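Local structure of CRISPR-associated endonuclease Cas9 (5X2H) at residues A[76-81]-A[123-128]; A[276-281]-A[412-417]; A[810-815]-A[822-827]. The protein is an RNA-guided endonuclease of bacterial antiviral immunity that in its full-length form cuts both strands of matching DNA with HNH and RuvC-like domains, the HNH domain being removed here. All coordinates share one frame; numbering follows the deposited sequence.

Contact 1: residues A[76-81]-A[123-128]; sequences HLIANE and DFARVI. With nucleotides of chain B.
His-76 NE2 donates to the phosphate oxygen OP1 of A63 of chain B at 2.7 Å, in a nearly straight bond (165°). One face of the same imidazole lies against the base, with A63 N7 3.3 Å above its plane and over its centre, so a single histidine holds both the phosphate and the purine. One turn further on, Asn-80 ND2 donates to N1 of this adenine at 3.0 Å. An amide N-H suits that unprotonated ring nitrogen, although the angle of 136° leaves the bond well short of straight.

Two residues beyond His-76 the helix has turned its other side, and here it carries the apolar contact with 123-128. Ile-78 extends both branches: with CG1 beside the backbone N (chi1 -72°), CG2 is left anti to that N and meets Ala-125 CB at 3.6 Å, while CD1 passes beside Ala-125 O and reaches Ile-128 CG2 at 4.2 Å. The small methyl of Ala-125 allows the backbones to come close, with 6.3 Å between the CA atoms of Ile-78 and Ala-125. Ile-128 turns its CD1 over a face of the Phe-124 ring.

Residues 76-81 lie in the last turns of the long, arginine-rich bridge helix of Cas9, helix 51-82, here joined to helix 121-133. Tyr-86 stacks on His-76; Phe-228 and Val-232 of helix 226-236 pack on Ile-128, and helices 107-113 and 203-219 flank Val-127.

Contact 2: residues A[276-281]-A[412-417]; sequences RIINLL and PLMLEG. With nucleotides of chain C.
The middle of a helix, 276-281, faces residues 412-417, where helix 404-415 gives way to a turn and Gly-417 turns back with a positive phi of 92°; the CA atoms of Ile-278 and Gly-417 are 6.6 Å apart. Glycine suits this point because a side chain would be pressed against the preceding carbonyl. The turn is closed by Gly-417 N bonding to Met-414 O.

Ile-278 CD1 touches Met-414 O at 3.3 Å and Met-414 CB at 3.8 Å, and the shorter branch, CG2, comes to 4.1 Å from Gly-417 O. Met-414 crosses it obliquely; a bend at chi3 (68°) brings CE back to 3.8 Å from Ile-278 CD1, so CB and CE both rest against the isoleucine tip, from the same side.

Both segments belong to the largely helical recognition lobe of Cas9, and helix 266-288 couples this core to nucleic acid. The residue after Ile-278, Asn-279, lays the flat of its amide against the deoxyribose of DT26 of chain C: O4' is 3.0 Å from Asn-279 CG and nearly equidistant from OD1 and ND2. Asn-279 also packs on an adenine of the RNA and a further thymine, consistent with a place in the minor groove of a guide-target duplex.

Met-414 continues onto Phe-271, Leu-274 and Thr-275 of helix 266-288, while Leu-297 of helix 294-307 and Lys-419 pack on Ile-278.

Contact 3: residues A[810-815]-A[822-827]; sequences VFEKYI and VTKAEF. With nucleotides of chain B.
Backbone bonds define this antiparallel hairpin. Ile-815 and Thr-823 form a hydrogen-bonded pair, Ile-815 N to Thr-823 O at 2.7 Å and Thr-823 N to Ile-815 O at 2.8 Å. Tyr-814 and Lys-824 make the adjoining non-hydrogen-bonded pair, and beyond it Ala-825 N still reaches Lys-813 O at 3.1 Å.

The charged contact is made by Lys-824, whose long chain suits a reach along the strand. Its chain passes over one face of the Tyr-814 ring, with CG 4.1 Å above the plane and toward the rim, then bends at its last torsion (chi4 54°) to bring NZ to Glu-812 OE1 at 3.0 Å. In this salt bridge NZ approaches OE1 from above the carboxylate, 46° out of its plane.

Apolar packing completes the pairing. Val-822 CG1 comes obliquely onto Tyr-814 CD2 at 3.6 Å, and the methyl of Ala-825 touches both Ile-815 CG1 and the aliphatic part of Lys-813, whose extended chain carries NZ on to Ser-738 O.

Toward the RNA, the backbone reads the Hoogsteen edge of A76 of chain B: Glu-826 N donates to N7 at 2.9 Å, and N6 returns a weak bond to Glu-826 O. Ile-815 adds apolar contact, CG1 over the face of that base, at C6, and CG2 against the backbone of C77 of chain B.

Residues 810-815 belong to the PI-CTD, where PI denotes PAM-interacting. Strand 810-816 runs between strand 744-748, which bonds to its backbone, and the outermost strand, 822-824; Phe-757 meets Tyr-814 edge-to-face, while Phe-695 and Phe-737 meet Phe-811 likewise.

In the fold
The three contacts share no helix or strand and lie far apart, their centres 65 to 69 Å from one another, in series along the chain. Contacts 1 and 2 are buried junctions of helices, each built round one isoleucine, which meets mainly side chains in contact 1 and both a side chain and backbone carbonyls in contact 2. Contact 3, at the surface, pairs strands through backbone hydrogen bonds and adds a salt bridge. Each contact also includes a segment that meets nucleic acid, but by different means: side chains grip a phosphate and base of the RNA in contact 1, an amide packs on a deoxyribose in contact 2, and in contact 3 the backbone reads an adenine edge.

Contact 1: residues A[76-81]-A[123-128]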
# COMPACT_ATOMS: atom_id res chain seq x y z
N HIS A 76 4.54 -33.60 -12.61
CA HIS A 76 4.04 -34.84 -12.01
C HIS A 76 3.15 -35.59 -12.99
O HIS A 76 3.29 -36.81 -13.16
CB HIS A 76 3.28 -34.54 -10.72
CG HIS A 76 4.16 -34.32 -9.53
ND1 HIS A 76 5.05 -35.26 -9.07
CD2 HIS A 76 4.27 -33.26 -8.69
CE1 HIS A 76 5.67 -34.80 -8.00
NE2 HIS A 76 5.22 -33.59 -7.75
N LEU A 77 2.22 -34.88 -13.63
CA LEU A 77 1.31 -35.53 -14.58
C LEU A 77 2.07 -36.10 -15.76
O LEU A 77 1.79 -37.22 -16.22
CB LEU A 77 0.25 -34.54 -15.05
CG LEU A 77 -0.68 -33.94 -13.99
CD1 LEU A 77 -1.58 -32.88 -14.62
CD2 LEU A 77 -1.52 -35.02 -13.31
N ILE A 78 3.05 -35.35 -16.27
CA ILE A 78 3.86 -35.83 -17.39
C ILE A 78 4.66 -37.06 -16.98
O ILE A 78 4.70 -38.06 -17.72
CB ILE A 78 4.78 -34.70 -17.89
CG1 ILE A 78 3.96 -33.64 -18.64
CG2 ILE A 78 5.90 -35.25 -18.75
CD1 ILE A 78 4.71 -32.37 -18.91
N ALA A 79 5.28 -37.03 -15.80
CA ALA A 79 6.07 -38.17 -15.35
C ALA A 79 5.19 -39.39 -15.11
O ALA A 79 5.61 -40.53 -15.37
CB ALA A 79 6.84 -37.81 -14.08
N ASN A 80 3.97 -39.19 -14.60
CA ASN A 80 3.09 -40.32 -14.34
C ASN A 80 2.52 -40.88 -15.64
O ASN A 80 2.47 -42.11 -15.82
CB ASN A 80 1.96 -39.90 -13.40
CG ASN A 80 2.45 -39.51 -12.03
OD1 ASN A 80 3.55 -39.87 -11.62
ND2 ASN A 80 1.63 -38.77 -11.29
N GLU A 81 2.09 -40.01 -16.55
CA GLU A 81 1.44 -40.48 -17.77
C GLU A 81 2.45 -41.07 -18.75
O GLU A 81 2.17 -42.10 -19.38
CB GLU A 81 0.67 -39.33 -18.42
CG GLU A 81 -0.09 -39.72 -19.68
CD GLU A 81 -1.35 -40.50 -19.39
OE1 GLU A 81 -1.70 -40.67 -18.20
OE2 GLU A 81 -2.01 -40.93 -20.35
N ASP A 123 9.33 -34.95 -26.39
CA ASP A 123 9.01 -33.72 -27.10
C ASP A 123 7.68 -33.15 -26.63
O ASP A 123 7.57 -31.95 -26.36
CB ASP A 123 8.97 -33.98 -28.61
CG ASP A 123 10.31 -34.38 -29.17
OD1 ASP A 123 11.34 -33.93 -28.63
OD2 ASP A 123 10.34 -35.15 -30.16
N PHE A 124 6.65 -34.00 -26.53
CA PHE A 124 5.36 -33.54 -26.03
C PHE A 124 5.47 -32.99 -24.62
O PHE A 124 4.75 -32.05 -24.26
CB PHE A 124 4.34 -34.68 -26.09
CG PHE A 124 2.91 -34.23 -26.06
CD1 PHE A 124 2.58 -32.91 -26.33
CD2 PHE A 124 1.89 -35.12 -25.76
CE1 PHE A 124 1.26 -32.49 -26.30
CE2 PHE A 124 0.57 -34.71 -25.73
CZ PHE A 124 0.25 -33.39 -26.00
N ALA A 125 6.37 -33.56 -23.81
CA ALA A 125 6.55 -33.08 -22.44
C ALA A 125 7.04 -31.64 -22.43
O ALA A 125 6.53 -30.80 -21.67
CB ALA A 125 7.53 -33.99 -21.70
N ARG A 126 8.04 -31.32 -23.26
CA ARG A 126 8.57 -29.96 -23.29
C ARG A 126 7.59 -28.99 -23.93
O ARG A 126 7.58 -27.81 -23.58
CB ARG A 126 9.92 -29.95 -24.01
CG ARG A 126 11.04 -30.58 -23.20
CD ARG A 126 12.35 -30.66 -23.96
NE ARG A 126 12.60 -29.45 -24.74
CZ ARG A 126 12.85 -29.44 -26.04
NH1 ARG A 126 12.91 -30.58 -26.72
NH2 ARG A 126 13.05 -28.29 -26.67
N VAL A 127 6.76 -29.47 -24.86
CA VAL A 127 5.74 -28.61 -25.46
C VAL A 127 4.74 -28.16 -24.41
O VAL A 127 4.42 -26.97 -24.30
CB VAL A 127 5.05 -29.33 -26.63
CG1 VAL A 127 3.76 -28.61 -27.00
CG2 VAL A 127 5.98 -29.40 -27.83
N ILE A 128 4.22 -29.11 -23.62
CA ILE A 128 3.24 -28.78 -22.59
C ILE A 128 3.83 -27.78 -21.60
O ILE A 128 3.18 -26.79 -21.24
CB ILE A 128 2.77 -30.06 -21.88
CG1 ILE A 128 1.98 -30.95 -22.84
CG2 ILE A 128 1.94 -29.71 -20.65
CD1 ILE A 128 1.61 -32.29 -22.26
P A B 63 4.77 -30.57 -5.63
OP1 A B 63 5.62 -31.79 -5.71
OP2 A B 63 5.42 -29.23 -5.64
O5' A B 63 3.71 -30.60 -6.82
C5' A B 63 2.76 -29.55 -6.97
C4' A B 63 1.34 -30.06 -7.03
O4' A B 63 1.29 -31.19 -7.94
C3' A B 63 0.76 -30.60 -5.72
O3' A B 63 0.18 -29.62 -4.87
C2' A B 63 -0.26 -31.62 -6.20
O2' A B 63 -1.48 -30.98 -6.57
C1' A B 63 0.39 -32.17 -7.46
N9 A B 63 1.14 -33.41 -7.20
C8 A B 63 2.09 -33.65 -6.23
N7 A B 63 2.57 -34.87 -6.26
C5 A B 63 1.91 -35.47 -7.31
C6 A B 63 1.98 -36.76 -7.86
N6 A B 63 2.80 -37.70 -7.38
N1 A B 63 1.18 -37.04 -8.91
C2 A B 63 0.37 -36.09 -9.37
N3 A B 63 0.21 -34.83 -8.95
C4 A B 63 1.02 -34.59 -7.90

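Contact 2: residues A[276-281]-A[412-417]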
# COMPACT_ATOMS: atom_id res chain seq x y z
N ARG A 276 -35.30 8.17 -4.21
CA ARG A 276 -35.41 9.11 -5.33
C ARG A 276 -36.85 9.57 -5.53
O ARG A 276 -37.10 10.76 -5.75
CB ARG A 276 -34.88 8.46 -6.62
CG ARG A 276 -33.76 7.46 -6.41
CD ARG A 276 -32.40 8.01 -6.79
NE ARG A 276 -32.36 8.48 -8.17
CZ ARG A 276 -32.03 9.72 -8.52
NH1 ARG A 276 -31.70 10.61 -7.59
NH2 ARG A 276 -32.02 10.07 -9.79
N ILE A 277 -37.80 8.64 -5.45
CA ILE A 277 -39.20 8.98 -5.74
C ILE A 277 -39.75 9.91 -4.67
O ILE A 277 -40.29 10.98 -4.98
CB ILE A 277 -40.04 7.70 -5.86
CG1 ILE A 277 -39.64 6.92 -7.12
CG2 ILE A 277 -41.52 8.04 -5.90
CD1 ILE A 277 -40.33 5.57 -7.24
N ILE A 278 -39.63 9.53 -3.40
CA ILE A 278 -40.15 10.35 -2.31
C ILE A 278 -39.49 11.73 -2.31
O ILE A 278 -40.16 12.75 -2.14
CB ILE A 278 -39.96 9.64 -0.96
CG1 ILE A 278 -40.78 8.35 -0.92
CG2 ILE A 278 -40.36 10.55 0.19
CD1 ILE A 278 -40.44 7.45 0.25
N ASN A 279 -38.17 11.76 -2.51
CA ASN A 279 -37.47 13.04 -2.52
C ASN A 279 -37.86 13.90 -3.71
O ASN A 279 -37.85 15.13 -3.62
CB ASN A 279 -35.96 12.82 -2.49
CG ASN A 279 -35.47 12.27 -1.16
OD1 ASN A 279 -36.26 12.02 -0.25
ND2 ASN A 279 -34.16 12.08 -1.04
N LEU A 280 -38.20 13.27 -4.84
CA LEU A 280 -38.65 14.05 -6.00
C LEU A 280 -40.04 14.63 -5.77
O LEU A 280 -40.29 15.79 -6.10
CB LEU A 280 -38.63 13.19 -7.26
CG LEU A 280 -39.05 13.92 -8.54
CD1 LEU A 280 -38.10 15.07 -8.84
CD2 LEU A 280 -39.13 12.97 -9.72
N LEU A 281 -40.95 13.83 -5.20
CA LEU A 281 -42.28 14.34 -4.89
C LEU A 281 -42.21 15.49 -3.88
O LEU A 281 -42.91 16.49 -4.03
CB LEU A 281 -43.16 13.21 -4.35
CG LEU A 281 -43.31 11.97 -5.23
CD1 LEU A 281 -44.16 10.92 -4.53
CD2 LEU A 281 -43.91 12.34 -6.58
N PRO A 412 -40.24 0.03 5.45
CA PRO A 412 -41.71 -0.03 5.59
C PRO A 412 -42.34 1.33 5.81
O PRO A 412 -43.44 1.58 5.30
CB PRO A 412 -41.90 -0.95 6.80
CG PRO A 412 -40.69 -1.79 6.84
CD PRO A 412 -39.57 -0.89 6.39
N LEU A 413 -41.69 2.22 6.56
CA LEU A 413 -42.25 3.55 6.78
C LEU A 413 -42.17 4.40 5.52
O LEU A 413 -43.09 5.17 5.22
CB LEU A 413 -41.54 4.24 7.94
CG LEU A 413 -41.59 3.55 9.30
CD1 LEU A 413 -41.00 4.45 10.37
CD2 LEU A 413 -43.01 3.15 9.66
N MET A 414 -41.08 4.27 4.76
CA MET A 414 -40.97 4.99 3.50
C MET A 414 -41.95 4.44 2.46
O MET A 414 -42.38 5.19 1.57
CB MET A 414 -39.53 4.92 2.97
CG MET A 414 -38.50 5.55 3.90
SD MET A 414 -36.83 5.58 3.20
CE MET A 414 -37.03 6.75 1.87
N LEU A 415 -42.31 3.16 2.56
CA LEU A 415 -43.36 2.62 1.71
C LEU A 415 -44.67 3.36 1.91
O LEU A 415 -45.45 3.52 0.97
CB LEU A 415 -43.53 1.12 1.98
CG LEU A 415 -43.09 0.16 0.88
CD1 LEU A 415 -42.58 -1.13 1.48
CD2 LEU A 415 -44.23 -0.10 -0.09
N GLU A 416 -44.93 3.82 3.13
CA GLU A 416 -46.11 4.63 3.44
C GLU A 416 -45.96 6.07 2.98
O GLU A 416 -46.82 6.90 3.29
CB GLU A 416 -46.40 4.58 4.94
CG GLU A 416 -46.53 3.18 5.50
CD GLU A 416 -46.43 3.14 7.01
OE1 GLU A 416 -46.26 4.21 7.63
OE2 GLU A 416 -46.53 2.03 7.58
N GLY A 417 -44.89 6.40 2.26
CA GLY A 417 -44.68 7.74 1.74
C GLY A 417 -43.89 8.66 2.63
O GLY A 417 -43.83 9.86 2.35
P DT C 26 -35.05 18.99 -2.41
OP1 DT C 26 -36.24 19.83 -2.68
OP2 DT C 26 -33.75 19.62 -2.08
O5' DT C 26 -35.39 17.95 -1.24
C5' DT C 26 -36.35 16.93 -1.47
C4' DT C 26 -36.36 15.95 -0.31
O4' DT C 26 -35.15 15.15 -0.33
C3' DT C 26 -36.37 16.59 1.06
O3' DT C 26 -37.70 16.88 1.44
C2' DT C 26 -35.76 15.51 1.94
C1' DT C 26 -34.74 14.86 0.99
N1 DT C 26 -33.34 15.35 1.18
C2 DT C 26 -32.55 14.78 2.15
O2 DT C 26 -32.94 13.89 2.88
N3 DT C 26 -31.28 15.29 2.23
C4 DT C 26 -30.74 16.30 1.45
O4 DT C 26 -29.59 16.70 1.60
C5 DT C 26 -31.62 16.85 0.45
C7 DT C 26 -31.15 17.95 -0.45
C6 DT C 26 -32.86 16.35 0.36

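Contact 3: residues A[810-815]-A[822-827]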
# COMPACT_ATOMS: atom_id res chain seq x y z
N VAL A 810 34.08 13.53 22.37
CA VAL A 810 32.80 13.25 23.02
C VAL A 810 31.91 12.51 22.03
O VAL A 810 31.81 12.92 20.87
CB VAL A 810 32.11 14.53 23.53
CG1 VAL A 810 30.70 14.23 24.01
CG2 VAL A 810 32.93 15.17 24.64
N PHE A 811 31.28 11.43 22.49
CA PHE A 811 30.39 10.64 21.64
C PHE A 811 29.38 9.96 22.57
O PHE A 811 29.64 8.87 23.08
CB PHE A 811 31.17 9.63 20.80
CG PHE A 811 30.39 9.06 19.65
CD1 PHE A 811 29.13 9.54 19.33
CD2 PHE A 811 30.93 8.05 18.87
CE1 PHE A 811 28.42 9.01 18.27
CE2 PHE A 811 30.22 7.52 17.80
CZ PHE A 811 28.96 8.00 17.50
N GLU A 812 28.25 10.63 22.79
CA GLU A 812 27.26 10.21 23.76
C GLU A 812 25.88 10.18 23.12
O GLU A 812 25.58 10.98 22.22
CB GLU A 812 27.23 11.15 24.98
CG GLU A 812 28.58 11.40 25.63
CD GLU A 812 28.89 10.42 26.74
OE1 GLU A 812 27.96 9.77 27.25
OE2 GLU A 812 30.08 10.30 27.12
N LYS A 813 25.03 9.26 23.58
CA LYS A 813 23.68 9.11 23.06
C LYS A 813 22.68 9.81 23.96
O LYS A 813 22.79 9.74 25.19
CB LYS A 813 23.31 7.63 22.91
CG LYS A 813 21.92 7.40 22.31
CD LYS A 813 21.55 5.92 22.27
CE LYS A 813 20.23 5.71 21.54
NZ LYS A 813 19.85 4.27 21.45
N TYR A 814 21.72 10.49 23.35
CA TYR A 814 20.63 11.15 24.06
C TYR A 814 19.30 10.70 23.46
O TYR A 814 19.25 9.98 22.46
CB TYR A 814 20.76 12.67 24.00
CG TYR A 814 21.77 13.24 24.97
CD1 TYR A 814 23.13 13.03 24.80
CD2 TYR A 814 21.36 14.00 26.06
CE1 TYR A 814 24.05 13.55 25.69
CE2 TYR A 814 22.27 14.52 26.95
CZ TYR A 814 23.61 14.29 26.76
OH TYR A 814 24.53 14.82 27.65
N ILE A 815 18.21 11.14 24.09
CA ILE A 815 16.86 10.76 23.69
C ILE A 815 16.00 12.01 23.64
O ILE A 815 16.00 12.81 24.59
CB ILE A 815 16.25 9.73 24.67
CG1 ILE A 815 17.06 8.43 24.65
CG2 ILE A 815 14.79 9.46 24.33
CD1 ILE A 815 17.02 7.72 23.32
N VAL A 822 15.17 16.91 25.76
CA VAL A 822 16.38 16.13 25.54
C VAL A 822 16.80 15.51 26.86
O VAL A 822 16.99 16.21 27.86
CB VAL A 822 17.50 17.00 24.95
CG1 VAL A 822 18.82 16.23 24.93
CG2 VAL A 822 17.13 17.47 23.56
N THR A 823 16.94 14.19 26.86
CA THR A 823 17.31 13.43 28.05
C THR A 823 18.50 12.55 27.72
O THR A 823 18.55 11.92 26.65
CB THR A 823 16.14 12.58 28.55
OG1 THR A 823 15.05 13.43 28.92
CG2 THR A 823 16.56 11.75 29.76
N LYS A 824 19.47 12.50 28.63
CA LYS A 824 20.61 11.62 28.45
C LYS A 824 20.15 10.17 28.43
O LYS A 824 19.35 9.75 29.28
CB LYS A 824 21.64 11.84 29.57
CG LYS A 824 22.95 11.13 29.33
CD LYS A 824 24.08 11.77 30.13
CE LYS A 824 25.43 11.20 29.72
NZ LYS A 824 25.64 11.31 28.25
N ALA A 825 20.64 9.40 27.46
CA ALA A 825 20.23 8.01 27.31
C ALA A 825 20.91 7.17 28.38
O ALA A 825 22.14 7.04 28.40
CB ALA A 825 20.58 7.51 25.91
N GLU A 826 20.12 6.60 29.29
CA GLU A 826 20.65 5.65 30.25
C GLU A 826 21.22 4.44 29.52
O GLU A 826 20.80 4.10 28.41
CB GLU A 826 19.56 5.21 31.23
CG GLU A 826 19.00 6.34 32.07
CD GLU A 826 17.82 5.91 32.92
OE1 GLU A 826 17.38 4.75 32.78
OE2 GLU A 826 17.32 6.73 33.72
N PHE A 827 22.20 3.80 30.14
CA PHE A 827 22.85 2.66 29.50
C PHE A 827 21.87 1.50 29.37
O PHE A 827 21.21 1.11 30.34
CB PHE A 827 24.08 2.20 30.29
CG PHE A 827 24.68 0.92 29.77
CD1 PHE A 827 25.49 0.93 28.65
CD2 PHE A 827 24.42 -0.29 30.40
CE1 PHE A 827 26.03 -0.25 28.16
CE2 PHE A 827 24.96 -1.46 29.92
CZ PHE A 827 25.77 -1.45 28.80
P A B 76 9.66 4.13 29.85
OP1 A B 76 10.74 3.12 29.83
OP2 A B 76 8.64 4.11 30.94
O5' A B 76 10.34 5.57 29.84
C5' A B 76 10.88 6.11 28.64
C4' A B 76 11.63 7.39 28.90
O4' A B 76 12.90 7.09 29.51
C3' A B 76 11.97 8.23 27.68
O3' A B 76 10.87 9.05 27.32
C2' A B 76 13.22 9.00 28.12
O2' A B 76 12.86 10.23 28.74
C1' A B 76 13.84 8.08 29.17
N9 A B 76 15.10 7.43 28.75
C8 A B 76 16.33 7.60 29.34
N7 A B 76 17.29 6.90 28.79
C5 A B 76 16.65 6.21 27.77
C6 A B 76 17.12 5.29 26.82
N6 A B 76 18.39 4.90 26.74
N1 A B 76 16.23 4.78 25.95
C2 A B 76 14.95 5.17 26.03
N3 A B 76 14.39 6.02 26.88
C4 A B 76 15.30 6.51 27.73
P C B 77 10.95 10.17 26.16
OP1 C B 77 11.86 11.27 26.57
OP2 C B 77 9.56 10.49 25.78
O5' C B 77 11.60 9.40 24.92
C5' C B 77 10.79 8.71 23.99
C4' C B 77 11.64 7.87 23.08
O4' C B 77 12.42 6.94 23.87
C3' C B 77 10.91 6.99 22.07
O3' C B 77 10.57 7.73 20.91
C2' C B 77 11.92 5.88 21.80
O2' C B 77 12.83 6.27 20.78
C1' C B 77 12.69 5.78 23.12
N1 C B 77 12.36 4.59 23.94
C2 C B 77 13.00 3.39 23.63
O2 C B 77 13.79 3.36 22.67
N3 C B 77 12.75 2.30 24.38
C4 C B 77 11.90 2.38 25.40
N4 C B 77 11.68 1.27 26.11
C5 C B 77 11.24 3.60 25.75
C6 C B 77 11.50 4.67 25.00